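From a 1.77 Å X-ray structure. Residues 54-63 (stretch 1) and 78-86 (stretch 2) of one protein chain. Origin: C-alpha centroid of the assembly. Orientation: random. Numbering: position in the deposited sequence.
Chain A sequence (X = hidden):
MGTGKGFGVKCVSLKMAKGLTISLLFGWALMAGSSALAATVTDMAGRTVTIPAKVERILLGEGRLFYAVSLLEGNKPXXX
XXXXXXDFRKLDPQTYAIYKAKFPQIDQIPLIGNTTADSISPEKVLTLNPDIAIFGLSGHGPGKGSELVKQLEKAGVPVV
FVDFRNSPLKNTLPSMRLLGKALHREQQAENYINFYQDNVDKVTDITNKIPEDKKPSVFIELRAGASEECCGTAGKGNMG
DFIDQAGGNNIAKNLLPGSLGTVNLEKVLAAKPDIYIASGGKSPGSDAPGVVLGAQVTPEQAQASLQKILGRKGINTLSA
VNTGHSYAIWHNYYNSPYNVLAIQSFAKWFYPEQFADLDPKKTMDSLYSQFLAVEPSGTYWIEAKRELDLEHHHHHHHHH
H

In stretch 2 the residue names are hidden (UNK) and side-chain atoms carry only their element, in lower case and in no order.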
ATOM      1  N   LYS A  54       6.330  10.623 -26.176  1.00 31.58           N
ATOM      2  CA  LYS A  54       6.011  11.720 -25.276  1.00 35.37           C
ATOM      3  C   LYS A  54       4.779  11.332 -24.474  1.00 31.55           C
ATOM      4  O   LYS A  54       3.773  10.901 -25.052  1.00 33.12           O
ATOM      5  CB  LYS A  54       5.749  13.014 -26.052  1.00 38.17           C
ATOM      6  CG  LYS A  54       6.959  13.568 -26.802  1.00 43.15           C
ATOM      7  CD  LYS A  54       6.822  15.083 -26.982  1.00 45.84           C
ATOM      8  CE  LYS A  54       8.147  15.729 -27.357  1.00 54.15           C
ATOM      9  NZ  LYS A  54       9.030  15.921 -26.169  1.00 60.24           N
ATOM     10  N   VAL A  55       4.867  11.452 -23.153  1.00 31.68           N
ATOM     11  CA  VAL A  55       3.757  11.132 -22.263  1.00 29.69           C
ATOM     12  C   VAL A  55       3.521  12.338 -21.366  1.00 27.73           C
ATOM     13  O   VAL A  55       4.373  12.679 -20.538  1.00 30.02           O
ATOM     14  CB  VAL A  55       4.023   9.879 -21.421  1.00 29.17           C
ATOM     15  CG1 VAL A  55       2.948   9.735 -20.349  1.00 28.36           C
ATOM     16  CG2 VAL A  55       4.086   8.658 -22.309  1.00 28.99           C
ATOM     17  N   GLU A  56       2.374  12.996 -21.534  1.00 32.78           N
ATOM     18  CA  GLU A  56       2.029  14.110 -20.665  1.00 32.02           C
ATOM     19  C   GLU A  56       0.627  14.026 -20.076  1.00 29.32           C
ATOM     20  O   GLU A  56       0.299  14.856 -19.222  1.00 30.31           O
ATOM     21  CB  GLU A  56       2.178  15.452 -21.408  1.00 34.83           C
ATOM     22  CG  GLU A  56       3.573  15.716 -21.984  1.00 38.20           C
ATOM     23  CD  GLU A  56       4.627  15.947 -20.913  1.00 38.80           C
ATOM     24  OE1 GLU A  56       4.284  16.480 -19.836  1.00 35.14           O
ATOM     25  OE2 GLU A  56       5.804  15.586 -21.153  1.00 38.20           O
ATOM     26  N   ARG A  57      -0.201  13.066 -20.489  1.00 29.90           N
ATOM     27  CA  ARG A  57      -1.576  12.928 -20.004  1.00 32.26           C
ATOM     28  C   ARG A  57      -1.797  11.492 -19.532  1.00 27.65           C
ATOM     29  O   ARG A  57      -2.080  10.607 -20.343  1.00 31.78           O
ATOM     30  CB  ARG A  57      -2.570  13.317 -21.099  1.00 36.56           C
ATOM     31  CG  ARG A  57      -2.300  14.705 -21.668  1.00 35.00           C
ATOM     32  CD  ARG A  57      -3.320  15.126 -22.722  1.00 41.07           C
ATOM     33  NE  ARG A  57      -4.686  15.230 -22.204  1.00 44.12           N
ATOM     34  CZ  ARG A  57      -5.145  16.259 -21.492  1.00 45.02           C
ATOM     35  NH1 ARG A  57      -4.343  17.272 -21.195  1.00 40.69           N
ATOM     36  NH2 ARG A  57      -6.409  16.273 -21.071  1.00 45.82           N
ATOM     37  N   ILE A  58      -1.694  11.271 -18.219  1.00 26.99           N
ATOM     38  CA  ILE A  58      -1.760   9.937 -17.619  1.00 21.83           C
ATOM     39  C   ILE A  58      -3.117   9.739 -16.963  1.00 25.61           C
ATOM     40  O   ILE A  58      -3.582  10.606 -16.213  1.00 25.65           O
ATOM     41  CB  ILE A  58      -0.655   9.745 -16.567  1.00 28.26           C
ATOM     42  CG1 ILE A  58       0.728  10.042 -17.150  1.00 25.12           C
ATOM     43  CG2 ILE A  58      -0.723   8.321 -15.974  1.00 23.54           C
ATOM     44  CD1 ILE A  58       1.785  10.168 -16.066  1.00 21.23           C
ATOM     45  N   LEU A  59      -3.728   8.581 -17.208  1.00 22.33           N
ATOM     46  CA  LEU A  59      -4.980   8.186 -16.573  1.00 26.69           C
ATOM     47  C   LEU A  59      -4.687   7.098 -15.549  1.00 24.30           C
ATOM     48  O   LEU A  59      -4.127   6.056 -15.897  1.00 25.32           O
ATOM     49  CB  LEU A  59      -5.970   7.677 -17.617  1.00 25.47           C
ATOM     50  CG  LEU A  59      -7.428   7.500 -17.211  1.00 31.49           C
ATOM     51  CD1 LEU A  59      -8.121   8.860 -17.161  1.00 36.89           C
ATOM     52  CD2 LEU A  59      -8.115   6.570 -18.202  1.00 35.96           C
ATOM     53  N   LEU A  60      -5.081   7.318 -14.306  1.00 23.03           N
ATOM     54  CA  LEU A  60      -4.888   6.317 -13.263  1.00 24.74           C
ATOM     55  C   LEU A  60      -6.166   5.495 -13.134  1.00 21.76           C
ATOM     56  O   LEU A  60      -7.169   5.977 -12.592  1.00 22.55           O
ATOM     57  CB  LEU A  60      -4.499   6.986 -11.948  1.00 24.49           C
ATOM     58  CG  LEU A  60      -3.179   7.761 -12.063  1.00 24.11           C
ATOM     59  CD1 LEU A  60      -2.836   8.382 -10.734  1.00 21.71           C
ATOM     60  CD2 LEU A  60      -2.043   6.841 -12.566  1.00 23.11           C
ATOM     61  N   GLY A  61      -6.121   4.252 -13.625  1.00 20.98           N
ATOM     62  CA  GLY A  61      -7.281   3.369 -13.601  1.00 23.12           C
ATOM     63  C   GLY A  61      -7.660   2.882 -12.215  1.00 28.89           C
ATOM     64  O   GLY A  61      -8.810   2.476 -12.003  1.00 27.39           O
ATOM     65  N   GLU A  62      -6.704   2.873 -11.287  1.00 25.62           N
ATOM     66  CA  GLU A  62      -6.942   2.722  -9.853  1.00 25.18           C
ATOM     67  C   GLU A  62      -6.309   3.922  -9.160  1.00 22.41           C
ATOM     68  O   GLU A  62      -5.125   4.204  -9.362  1.00 21.48           O
ATOM     69  CB  GLU A  62      -6.356   1.399  -9.337  1.00 27.06           C
ATOM     70  CG  GLU A  62      -6.726   0.217 -10.228  1.00 30.03           C
ATOM     71  CD  GLU A  62      -6.078  -1.097  -9.829  1.00 30.16           C
ATOM     72  OE1 GLU A  62      -5.435  -1.165  -8.755  1.00 32.96           O
ATOM     73  OE2 GLU A  62      -6.247  -2.076 -10.588  1.00 33.19           O
ATOM     74  N   GLY A  63      -7.103   4.646  -8.366  1.00 24.04           N
ATOM     75  CA  GLY A  63      -6.664   5.954  -7.895  1.00 23.59           C
ATOM     76  C   GLY A  63      -5.392   5.894  -7.071  1.00 21.96           C
ATOM     77  O   GLY A  63      -4.537   6.784  -7.156  1.00 23.82           O
ATOM     78  N   UNK A  78       1.190  16.333  -9.732  1.00 23.07           N
ATOM     79  CA  UNK A  78      -0.123  16.262 -10.365  1.00 24.10           C
ATOM     80  C   UNK A  78      -0.119  16.701 -11.815  1.00 23.40           C
ATOM     81  O   UNK A  78      -1.142  16.565 -12.494  1.00 24.99           O
ATOM     82  c   UNK A  78      -1.765  15.197  -8.080  1.00 27.32           C
ATOM     83  c   UNK A  78      -1.128  17.114  -9.577  1.00 25.59           C
ATOM     84  c   UNK A  78      -2.245  17.542  -7.358  1.00 27.44           C
ATOM     85  c   UNK A  78      -1.297  16.651  -8.129  1.00 26.38           C
ATOM     86  N   UNK A  79       1.020  17.191 -12.307  1.00 25.47           N
ATOM     87  CA  UNK A  79       1.087  17.877 -13.594  1.00 32.00           C
ATOM     88  C   UNK A  79       0.570  17.029 -14.759  1.00 33.46           C
ATOM     89  O   UNK A  79      -0.011  17.567 -15.711  1.00 29.77           O
ATOM     90  c   UNK A  79       2.535  18.301 -13.837  1.00 33.32           C
ATOM     91  c   UNK A  79       2.652  19.573 -14.621  1.00 44.79           C
ATOM     92  o   UNK A  79       2.811  20.639 -13.982  1.00 45.15           O
ATOM     93  o   UNK A  79       2.630  19.498 -15.872  1.00 48.39           O
ATOM     94  N   UNK A  80       0.797  15.712 -14.736  1.00 27.20           N
ATOM     95  CA  UNK A  80       0.452  14.869 -15.874  1.00 25.15           C
ATOM     96  C   UNK A  80      -0.766  13.990 -15.631  1.00 23.97           C
ATOM     97  O   UNK A  80      -1.083  13.160 -16.480  1.00 27.05           O
ATOM     98  n   UNK A  80       4.587  12.973 -16.531  1.00 24.69           N
ATOM     99  c   UNK A  80       2.868  14.729 -16.662  1.00 23.42           C
ATOM    100  n   UNK A  80       5.463  11.704 -18.237  1.00 23.81           N
ATOM    101  c   UNK A  80       3.820  13.826 -17.435  1.00 25.79           C
ATOM    102  c   UNK A  80       5.370  11.978 -16.941  1.00 23.26           C
ATOM    103  n   UNK A  80       6.039  11.253 -16.046  1.00 23.02           N
ATOM    104  c   UNK A  80       1.632  13.977 -16.272  1.00 23.16           C
ATOM    105  N   UNK A  81      -1.444  14.138 -14.497  1.00 24.11           N
ATOM    106  CA  UNK A  81      -2.637  13.350 -14.198  1.00 25.93           C
ATOM    107  C   UNK A  81      -3.849  14.045 -14.803  1.00 29.13           C
ATOM    108  O   UNK A  81      -4.258  15.105 -14.328  1.00 28.41           O
ATOM    109  c   UNK A  81      -4.001  12.222 -12.452  1.00 27.02           C
ATOM    110  c   UNK A  81      -1.556  12.646 -12.042  1.00 24.96           C
ATOM    111  c   UNK A  81      -1.016  11.409 -12.689  1.00 29.42           C
ATOM    112  c   UNK A  81      -2.835  13.162 -12.690  1.00 27.43           C
ATOM    113  N   UNK A  82      -4.459  13.430 -15.821  1.00 29.26           N
ATOM    114  CA  UNK A  82      -5.645  14.021 -16.448  1.00 31.79           C
ATOM    115  C   UNK A  82      -6.937  13.340 -16.023  1.00 31.58           C
ATOM    116  O   UNK A  82      -8.018  13.712 -16.509  1.00 31.08           O
ATOM    117  c   UNK A  82      -5.481  12.608 -18.517  1.00 33.46           C
ATOM    118  c   UNK A  82      -4.278  14.803 -18.391  1.00 37.60           C
ATOM    119  c   UNK A  82      -5.518  14.022 -17.984  1.00 33.36           C
ATOM    120  N   UNK A  83      -6.864  12.363 -15.123  1.00 27.87           N
ATOM    121  CA  UNK A  83      -8.045  11.694 -14.610  1.00 28.83           C
ATOM    122  C   UNK A  83      -7.647  10.559 -13.694  1.00 28.48           C
ATOM    123  O   UNK A  83      -6.605   9.931 -13.914  1.00 25.04           O
ATOM    124  N   UNK A  84      -8.443  10.276 -12.669  1.00 26.72           N
ATOM    125  CA  UNK A  84      -8.112   9.126 -11.844  1.00 23.21           C
ATOM    126  C   UNK A  84      -9.377   8.501 -11.284  1.00 30.40           C
ATOM    127  O   UNK A  84     -10.374   9.181 -11.027  1.00 31.71           O
ATOM    128  c   UNK A  84      -5.289  13.240  -7.312  1.00 25.00           C
ATOM    129  c   UNK A  84      -5.146  11.313  -8.790  1.00 24.67           C
ATOM    130  c   UNK A  84      -7.149   9.465 -10.693  1.00 25.00           C
ATOM    131  c   UNK A  84      -4.542  12.229  -7.935  1.00 23.30           C
ATOM    132  c   UNK A  84      -8.697  11.263  -9.622  1.00 27.25           C
ATOM    133  n   UNK A  84      -8.568  12.315  -8.752  1.00 26.26           N
ATOM    134  c   UNK A  84      -6.643  13.354  -7.510  1.00 25.06           C
ATOM    135  c   UNK A  84      -7.255  12.434  -8.372  1.00 23.04           C
ATOM    136  c   UNK A  84      -7.468  10.665  -9.823  1.00 27.85           C
ATOM    137  c   UNK A  84      -6.531  11.412  -9.020  1.00 26.08           C
ATOM    138  N   UNK A  85      -9.309   7.185 -11.112  1.00 26.15           N
ATOM    139  CA  UNK A  85     -10.339   6.443 -10.407  1.00 28.56           C
ATOM    140  C   UNK A  85     -10.469   6.958  -8.972  1.00 28.78           C
ATOM    141  O   UNK A  85      -9.529   7.505  -8.396  1.00 25.83           O
ATOM    142  c   UNK A  85      -9.986   4.957 -10.446  1.00 25.76           C
ATOM    143  c   UNK A  85     -10.940   3.723  -8.519  1.00 33.56           C
ATOM    144  c   UNK A  85     -11.065   4.011  -9.988  1.00 30.40           C
ATOM    145  n   UNK A  85     -11.992   3.161  -7.932  1.00 34.49           N
ATOM    146  o   UNK A  85      -9.909   4.037  -7.901  1.00 31.03           O
ATOM    147  N   UNK A  86     -11.656   6.776  -8.390  1.00 25.26           N
ATOM    148  CA  UNK A  86     -12.017   7.500  -7.176  1.00 27.99           C
ATOM    149  C   UNK A  86     -11.355   7.028  -5.895  1.00 28.95           C
ATOM    150  O   UNK A  86     -11.555   7.672  -4.858  1.00 26.74           O
TER
HETATM  151  O   HOH W   1       0.509  17.653 -18.648  1.00 42.48           O

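Position 78 carries four carbons, forked at the second, and none comes within 7 Å of stretch 1. The fork identifies L78, which opens a type I turn closed by a bond from the backbone N of position 81 to L78 O (3.2 Å).

Position 79 has two carbons, the second bearing two oxygens: a carboxylate on a short stem, D79. Its side chain makes no close contact, but water 1 donates to both D79 O (3.0 Å) and E56 O (2.9 Å), bridging two carbonyl oxygens, which as acceptors cannot bond to each other.

Position 80 shows three carbons, a nitrogen, then a carbon with two more nitrogens. I58 CD1 covers one face of this group and V55 O lies at its edge, near the plane. The chain of three carbons ending in a guanidinium identifies R80. R80 NH1 donates to V55 O at 2.7 Å with an angle of 155°.

Position 81 has four carbons, forked at the first, with one arm two carbons long, hence I81. Its CD1 reaches I58 CB (4.2 Å) and L60 CD1 (4.0 Å), on the sheet face shared by all three side chains.

Position 82 has three carbons, one carrying the other two: V82. Its CG1 sits 3.5 Å from R57 CB and also covers one face of the R57 guanidinium.

Position 83 has no side-chain atoms and is G83. An ideal CB here would fall 2.8 Å from L59 CD1, a clash, so the leucine occupies the space a side chain would need.

Position 84 bears one carbon followed by fused five- and six-membered rings containing eight carbons and one nitrogen, which only W84 fits. Its CB packs 3.8 Å from L60 CB, and L60 CD1 meets the ring at its edge.

Position 85 has three carbons, the third holding one oxygen and one nitrogen: Q85. Its OE1 accepts from G63 N at 2.9 Å and 163°. Position 86, without side-chain atoms, is G86 and contributes almost nothing.

The contact is a parallel strand pairing, with axes 11° apart and 4.8 Å at closest approach. Backbone bonds alternate along it: I58 N to R80 O (2.6 Å), V82 N to I58 O (3.0 Å), L60 N to G83 O (3.1 Å) and Q85 N to L60 O (2.9 Å), with angles of 160° to 170°. R80 and Q85 extend this ladder at its two ends through side-chain bonds to backbone atoms, burying 752 Å² in all.

Stretch 2 (78-86) LDRIVGWQG
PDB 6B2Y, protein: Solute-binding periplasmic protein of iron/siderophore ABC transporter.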